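Local coordinates for glutamate--tRNA ligase (Elizabethkingia anophelis, PDB 6B1Z), which probably catalyses the ATP-dependent attachment of glutamate to its cognate tRNA, as a class I aminoacyl-tRNA synthetase, at residues Ala115-Glu120 / Asn144-Ser149; Pro166-Phe171 / Asp198-Lys203. All blocks are in the same frame, centred on the assembly; numbering follows the deposited sequence. Where two conformers were deposited one is given.

Interaction 1: residues Ala115-Glu120 / Asn144-Ser149; sequences AFDTPE and NRLRNS
Asp-117 OD2 accepts the backbone N-H of Arg-147 at 2.8 Å, and the bond is fairly straight (158° at the hydrogen). The donor comes from the syn side of the carboxylate, 25° out of its plane. With chi1 at -42°, Asp-117 CG sits beside its own backbone N. OD2 also lies 3.3 Å from Leu-146 CB, and the two side chains cross at about a right angle. The other oxygen, OD1, is hydrogen-bonded by the hydroxyl of Tyr-138. In return, Phe-116 N donates to Arg-147 O at 2.8 Å, nearly along the C=O axis; Arg-147 is thus held at both its N-H and its carbonyl. Next to this pair Ala-115 and Asn-148 form a single beta bridge, with Asn-148 CB 3.8 Å from Ala-115 CA. The Arg-147 side chain bends at chi3 and its NE reaches a water in the guanidinium plane, 2.8 Å away, which donates in turn to Phe-116 O. Asp-117 OD2 and Arg-147 NE are 5.9 Å apart and not in contact; the carboxylate is instead engaged by a peptide N-H and a hydroxyl, an environment that would probably favour its ionised form.

Interaction 2: residues Pro166-Phe171 / Asp198-Lys203; sequences PYVIRF and DKVLVK
Ile-169 O takes two backbone donors from the opposing strand: Leu-201 N at 2.7 Å, nearly on the line of the carbonyl, and Val-202 N, longer at 3.3 Å, on a lone pair. Ile-169 N returns a bond to Val-202 O, and farther along Phe-171 N donates to Lys-199 O at 2.9 Å. The pairing therefore shifts by one residue between Ile-169, opposite Val-202, and Arg-170, opposite Val-200. Leu-201 is the extra residue; its helix-like phi/psi of -101°/-37° is that of position 1 of a classic bulge and lets both N-H groups turn to the one carbonyl.

On one face of the sheet, Arg-170 leans over Val-200. Its chain runs extended from CG to NE, and Val-200 CG2 lies 3.6 Å above the guanidinium plane, offset toward the rim. At the edge of the same group, NH1 donates to Asp-198 O at 2.9 Å, with the acceptor almost in the guanidinium plane. On the other face Ile-169 and Val-202 lie side by side and point the same way, Ile-169 CD1 reaching Val-202 CB at 4.0 Å. Leu-201 CD1 packs on Phe-171 CB at 3.9 Å. At the far end a water joins Tyr-167 O to Lys-203 O.

A second shell places these groups. Tyr-138 makes a cation-pi contact with Arg-170, while Asp-198 OD2 receives Tyr-113 OH and a salt bridge from Arg-143. Helix 236-246 covers the Phe-171 side chain, and Phe-212 of helix 210-220 meets both Leu-201 and Val-202.

Two consecutive residues facing one across an antiparallel pair define a classic beta bulge, here between the central strand 168-171 and the outer strand 200-202 of a three-stranded sheet in the catalytic region, probably part of the insertion that class I synthetases carry in their Rossmann fold.

Interactions 1 and 2 follow one another along the chain, their centres about 10 Å apart, and they meet through strand 112-115, which pairs with strand 168-171. Ala-115 N lies 2.9 Å from Val-168 O, a probable hydrogen bond, and Phe-116 CE2 packs 3.6 Å from Tyr-167 CB. Two residues from the chain between 115-120 and 144-149, Tyr-138 and Arg-143, bridge the two contacts: besides their partners already named, both bond Asn-148 ND2, Tyr-138 through its hydroxyl and Arg-143 through its carbonyl. A formic acid, probably from the crystallisation liquor, lies about 6 Å from the Asp-117 side chain, and formic acid is also found about 4 Å from that of Arg-170.

Interaction 1: residues Ala115-Glu120 / Asn144-Ser149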
loop_
_atom_site.group_PDB
_atom_site.type_symbol
_atom_site.label_atom_id
_atom_site.label_comp_id
_atom_site.label_asym_id
_atom_site.label_seq_id
_atom_site.Cartn_x
_atom_site.Cartn_y
_atom_site.Cartn_z
ATOM N N ALA A 115 -24.785 15.199 26.834
ATOM C CA ALA A 115 -25.925 15.007 25.940
ATOM C C ALA A 115 -26.543 13.638 26.185
ATOM O O ALA A 115 -25.827 12.633 26.257
ATOM C CB ALA A 115 -25.521 15.164 24.468
ATOM N N PHE A 116 -27.867 13.611 26.312
ATOM C CA PHE A 116 -28.613 12.438 26.751
ATOM C C PHE A 116 -29.443 11.810 25.639
ATOM O O PHE A 116 -30.177 10.844 25.899
ATOM C CB PHE A 116 -29.532 12.804 27.926
ATOM C CG PHE A 116 -28.799 13.320 29.139
ATOM C CD1 PHE A 116 -28.657 14.684 29.354
ATOM C CD2 PHE A 116 -28.259 12.442 30.062
ATOM C CE1 PHE A 116 -27.976 15.158 30.467
ATOM C CE2 PHE A 116 -27.588 12.907 31.191
ATOM C CZ PHE A 116 -27.440 14.269 31.385
ATOM N N ASP A 117 -29.325 12.303 24.407
ATOM C CA ASP A 117 -30.202 11.839 23.337
ATOM C C ASP A 117 -29.972 10.363 23.045
ATOM O O ASP A 117 -28.834 9.892 22.969
ATOM C CB ASP A 117 -29.961 12.662 22.072
ATOM C CG ASP A 117 -29.798 14.134 22.365
ATOM O OD1 ASP A 117 -28.653 14.546 22.657
ATOM O OD2 ASP A 117 -30.811 14.862 22.325
ATOM N N THR A 118 -31.065 9.633 22.885
ATOM C CA THR A 118 -30.973 8.219 22.545
ATOM C C THR A 118 -30.825 8.047 21.036
ATOM O O THR A 118 -31.106 8.970 20.265
ATOM C CB THR A 118 -32.212 7.475 23.023
ATOM O OG1 THR A 118 -33.353 7.892 22.262
ATOM C CG2 THR A 118 -32.468 7.728 24.512
ATOM N N PRO A 119 -30.380 6.871 20.584
ATOM C CA PRO A 119 -30.303 6.647 19.127
ATOM C C PRO A 119 -31.634 6.824 18.416
ATOM O O PRO A 119 -31.663 7.347 17.295
ATOM C CB PRO A 119 -29.788 5.206 19.036
ATOM C CG PRO A 119 -28.953 5.051 20.266
ATOM C CD PRO A 119 -29.744 5.775 21.338
ATOM N N GLU A 120 -32.741 6.426 19.048
ATOM C CA GLU A 120 -34.058 6.625 18.448
ATOM C C GLU A 120 -34.395 8.108 18.309
ATOM O O GLU A 120 -34.984 8.524 17.307
ATOM C CB GLU A 120 -35.133 5.921 19.276
ATOM C CG GLU A 120 -35.094 4.393 19.220
ATOM C CD GLU A 120 -34.145 3.755 20.233
ATOM O OE1 GLU A 120 -33.265 4.432 20.814
ATOM O OE2 GLU A 120 -34.291 2.532 20.453
ATOM N N ASN A 144 -30.340 23.406 21.122
ATOM C CA ASN A 144 -31.309 23.844 22.116
ATOM C C ASN A 144 -32.650 23.133 22.027
ATOM O O ASN A 144 -33.462 23.279 22.948
ATOM C CB ASN A 144 -31.506 25.358 22.026
ATOM C CG ASN A 144 -30.337 26.114 22.618
ATOM O OD1 ASN A 144 -29.601 26.798 21.909
ATOM N ND2 ASN A 144 -30.147 25.976 23.925
ATOM N N ARG A 145 -32.921 22.349 20.982
ATOM C CA ARG A 145 -34.156 21.577 20.948
ATOM C C ARG A 145 -33.922 20.086 21.143
ATOM O O ARG A 145 -34.858 19.294 20.991
ATOM C CB ARG A 145 -34.929 21.836 19.655
ATOM C CG ARG A 145 -34.271 21.422 18.353
ATOM C CD ARG A 145 -35.211 21.841 17.222
ATOM N NE ARG A 145 -34.577 21.966 15.913
ATOM C CZ ARG A 145 -34.959 21.293 14.830
ATOM N NH1 ARG A 145 -35.975 20.439 14.896
ATOM N NH2 ARG A 145 -34.330 21.481 13.678
ATOM N N LEU A 146 -32.711 19.689 21.508
ATOM C CA LEU A 146 -32.417 18.306 21.833
ATOM C C LEU A 146 -32.297 18.184 23.356
ATOM O O LEU A 146 -32.767 19.062 24.096
ATOM C CB LEU A 146 -31.172 17.876 21.050
ATOM C CG LEU A 146 -31.501 17.749 19.552
ATOM C CD1 LEU A 146 -30.241 17.697 18.699
ATOM C CD2 LEU A 146 -32.385 16.528 19.299
ATOM N N ARG A 147 -31.702 17.093 23.840
ATOM C CA ARG A 147 -31.715 16.776 25.269
ATOM C C ARG A 147 -30.283 16.743 25.790
ATOM O O ARG A 147 -29.597 15.722 25.689
ATOM C CB ARG A 147 -32.444 15.459 25.524
ATOM C CG ARG A 147 -33.971 15.576 25.303
ATOM C CD ARG A 147 -34.751 14.262 25.536
ATOM N NE ARG A 147 -34.413 13.620 26.804
ATOM C CZ ARG A 147 -34.846 14.027 27.994
ATOM N NH1 ARG A 147 -35.639 15.088 28.090
ATOM N NH2 ARG A 147 -34.481 13.370 29.088
ATOM N N ASN A 148 -29.831 17.861 26.358
ATOM C CA ASN A 148 -28.441 17.986 26.775
ATOM C C ASN A 148 -28.366 19.009 27.910
ATOM O O ASN A 148 -29.370 19.622 28.278
ATOM C CB ASN A 148 -27.566 18.371 25.577
ATOM C CG ASN A 148 -28.050 19.634 24.906
ATOM O OD1 ASN A 148 -28.032 20.701 25.515
ATOM N ND2 ASN A 148 -28.502 19.523 23.661
ATOM N N SER A 149 -27.163 19.195 28.467
ATOM C CA SER A 149 -27.024 20.069 29.628
ATOM C C SER A 149 -27.080 21.550 29.271
ATOM O O SER A 149 -27.081 22.385 30.181
ATOM C CB SER A 149 -25.735 19.749 30.401
ATOM O OG SER A 149 -24.587 19.868 29.589
HETATM O O HOH W 1 -32.952 11.410 25.959
#

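Interaction 2: residues Pro166-Phe171 / Asp198-Lys203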
loop_
_atom_site.group_PDB
_atom_site.type_symbol
_atom_site.label_atom_id
_atom_site.label_comp_id
_atom_site.label_asym_id
_atom_site.label_seq_id
_atom_site.Cartn_x
_atom_site.Cartn_y
_atom_site.Cartn_z
ATOM N N PRO A 166 -27.676 7.232 30.643
ATOM C CA PRO A 166 -26.496 7.271 29.766
ATOM C C PRO A 166 -26.350 8.629 29.098
ATOM O O PRO A 166 -27.336 9.247 28.691
ATOM C CB PRO A 166 -26.782 6.176 28.733
ATOM C CG PRO A 166 -27.745 5.250 29.421
ATOM C CD PRO A 166 -28.589 6.122 30.310
ATOM N N TYR A 167 -25.102 9.084 28.968
ATOM C CA TYR A 167 -24.836 10.355 28.307
ATOM C C TYR A 167 -23.497 10.300 27.583
ATOM O O TYR A 167 -22.596 9.537 27.951
ATOM C CB TYR A 167 -24.842 11.545 29.292
ATOM C CG TYR A 167 -23.750 11.499 30.350
ATOM C CD1 TYR A 167 -22.497 12.059 30.117
ATOM C CD2 TYR A 167 -23.980 10.909 31.584
ATOM C CE1 TYR A 167 -21.499 12.012 31.079
ATOM C CE2 TYR A 167 -22.991 10.861 32.554
ATOM C CZ TYR A 167 -21.755 11.413 32.296
ATOM O OH TYR A 167 -20.773 11.360 33.263
ATOM N N VAL A 168 -23.384 11.112 26.536
ATOM C CA VAL A 168 -22.114 11.352 25.870
ATOM C C VAL A 168 -21.665 12.755 26.247
ATOM O O VAL A 168 -22.442 13.571 26.747
ATOM C CB VAL A 168 -22.190 11.198 24.334
ATOM C CG1 VAL A 168 -22.574 9.764 23.931
ATOM C CG2 VAL A 168 -23.159 12.230 23.718
ATOM N N ILE A 169 -20.389 13.036 26.018
ATOM C CA ILE A 169 -19.872 14.390 26.169
ATOM C C ILE A 169 -19.600 14.927 24.778
ATOM O O ILE A 169 -18.899 14.286 23.989
ATOM C CB ILE A 169 -18.608 14.427 27.045
ATOM C CG1 ILE A 169 -18.935 13.943 28.455
ATOM C CG2 ILE A 169 -17.995 15.840 27.036
ATOM C CD1 ILE A 169 -17.714 13.658 29.303
ATOM N N ARG A 170 -20.170 16.092 24.464
ATOM C CA ARG A 170 -20.014 16.723 23.165
ATOM C C ARG A 170 -19.182 17.989 23.276
ATOM O O ARG A 170 -19.195 18.670 24.304
ATOM C CB ARG A 170 -21.369 17.093 22.560
ATOM C CG ARG A 170 -22.109 15.897 21.987
ATOM C CD ARG A 170 -23.460 16.327 21.398
ATOM N NE ARG A 170 -24.192 15.161 20.908
ATOM C CZ ARG A 170 -24.048 14.631 19.694
ATOM N NH1 ARG A 170 -23.199 15.162 18.821
ATOM N NH2 ARG A 170 -24.763 13.565 19.359
ATOM N N PHE A 171 -18.458 18.292 22.202
ATOM C CA PHE A 171 -17.791 19.578 22.102
ATOM C C PHE A 171 -18.830 20.668 21.851
ATOM O O PHE A 171 -19.751 20.475 21.062
ATOM C CB PHE A 171 -16.786 19.547 20.949
ATOM C CG PHE A 171 -15.984 20.804 20.817
ATOM C CD1 PHE A 171 -14.884 21.031 21.634
ATOM C CD2 PHE A 171 -16.324 21.759 19.860
ATOM C CE1 PHE A 171 -14.127 22.187 21.498
ATOM C CE2 PHE A 171 -15.571 22.919 19.724
ATOM C CZ PHE A 171 -14.493 23.145 20.548
ATOM N N ASP A 198 -21.163 19.819 16.939
ATOM C CA ASP A 198 -20.838 19.526 18.337
ATOM C C ASP A 198 -20.443 18.049 18.465
ATOM O O ASP A 198 -21.190 17.221 18.996
ATOM C CB ASP A 198 -22.038 19.810 19.240
ATOM C CG ASP A 198 -22.416 21.295 19.338
ATOM O OD1 ASP A 198 -21.666 22.174 18.877
ATOM O OD2 ASP A 198 -23.505 21.547 19.906
ATOM N N LYS A 199 -19.242 17.717 17.978
ATOM C CA LYS A 199 -18.873 16.314 17.843
ATOM C C LYS A 199 -18.773 15.641 19.204
ATOM O O LYS A 199 -18.382 16.249 20.203
ATOM C CB LYS A 199 -17.541 16.162 17.098
ATOM C CG LYS A 199 -17.626 16.542 15.606
ATOM C CD LYS A 199 -16.783 15.600 14.718
ATOM C CE LYS A 199 -17.096 15.790 13.222
ATOM N NZ LYS A 199 -15.941 16.376 12.460
ATOM N N VAL A 200 -19.099 14.347 19.221
ATOM C CA VAL A 200 -18.960 13.560 20.438
ATOM C C VAL A 200 -17.481 13.385 20.758
ATOM O O VAL A 200 -16.686 12.971 19.897
ATOM C CB VAL A 200 -19.645 12.197 20.292
ATOM C CG1 VAL A 200 -19.364 11.332 21.533
ATOM C CG2 VAL A 200 -21.141 12.358 20.089
ATOM N N LEU A 201 -17.120 13.688 22.000
ATOM C CA LEU A 201 -15.772 13.537 22.526
ATOM C C LEU A 201 -15.616 12.299 23.379
ATOM O O LEU A 201 -14.549 11.686 23.355
ATOM C CB LEU A 201 -15.375 14.747 23.377
ATOM C CG LEU A 201 -15.453 16.085 22.657
ATOM C CD1 LEU A 201 -15.083 17.205 23.611
ATOM C CD2 LEU A 201 -14.517 16.054 21.452
ATOM N N VAL A 202 -16.639 11.940 24.156
ATOM C CA VAL A 202 -16.588 10.778 25.036
ATOM C C VAL A 202 -17.897 10.012 24.879
ATOM O O VAL A 202 -18.980 10.602 24.932
ATOM C CB VAL A 202 -16.355 11.183 26.509
ATOM C CG1 VAL A 202 -16.198 9.934 27.383
ATOM C CG2 VAL A 202 -15.115 12.105 26.629
ATOM N N LYS A 203 -17.797 8.702 24.661
ATOM C CA LYS A 203 -18.958 7.848 24.452
ATOM C C LYS A 203 -19.626 7.494 25.790
ATOM O O LYS A 203 -19.128 7.825 26.867
ATOM C CB LYS A 203 -18.527 6.585 23.703
ATOM C CG LYS A 203 -17.836 6.871 22.374
ATOM C CD LYS A 203 -17.304 5.590 21.709
ATOM C CE LYS A 203 -16.160 4.961 22.513
ATOM N NZ LYS A 203 -15.588 3.738 21.856
HETATM O O HOH W 2 -19.631 10.129 28.503
#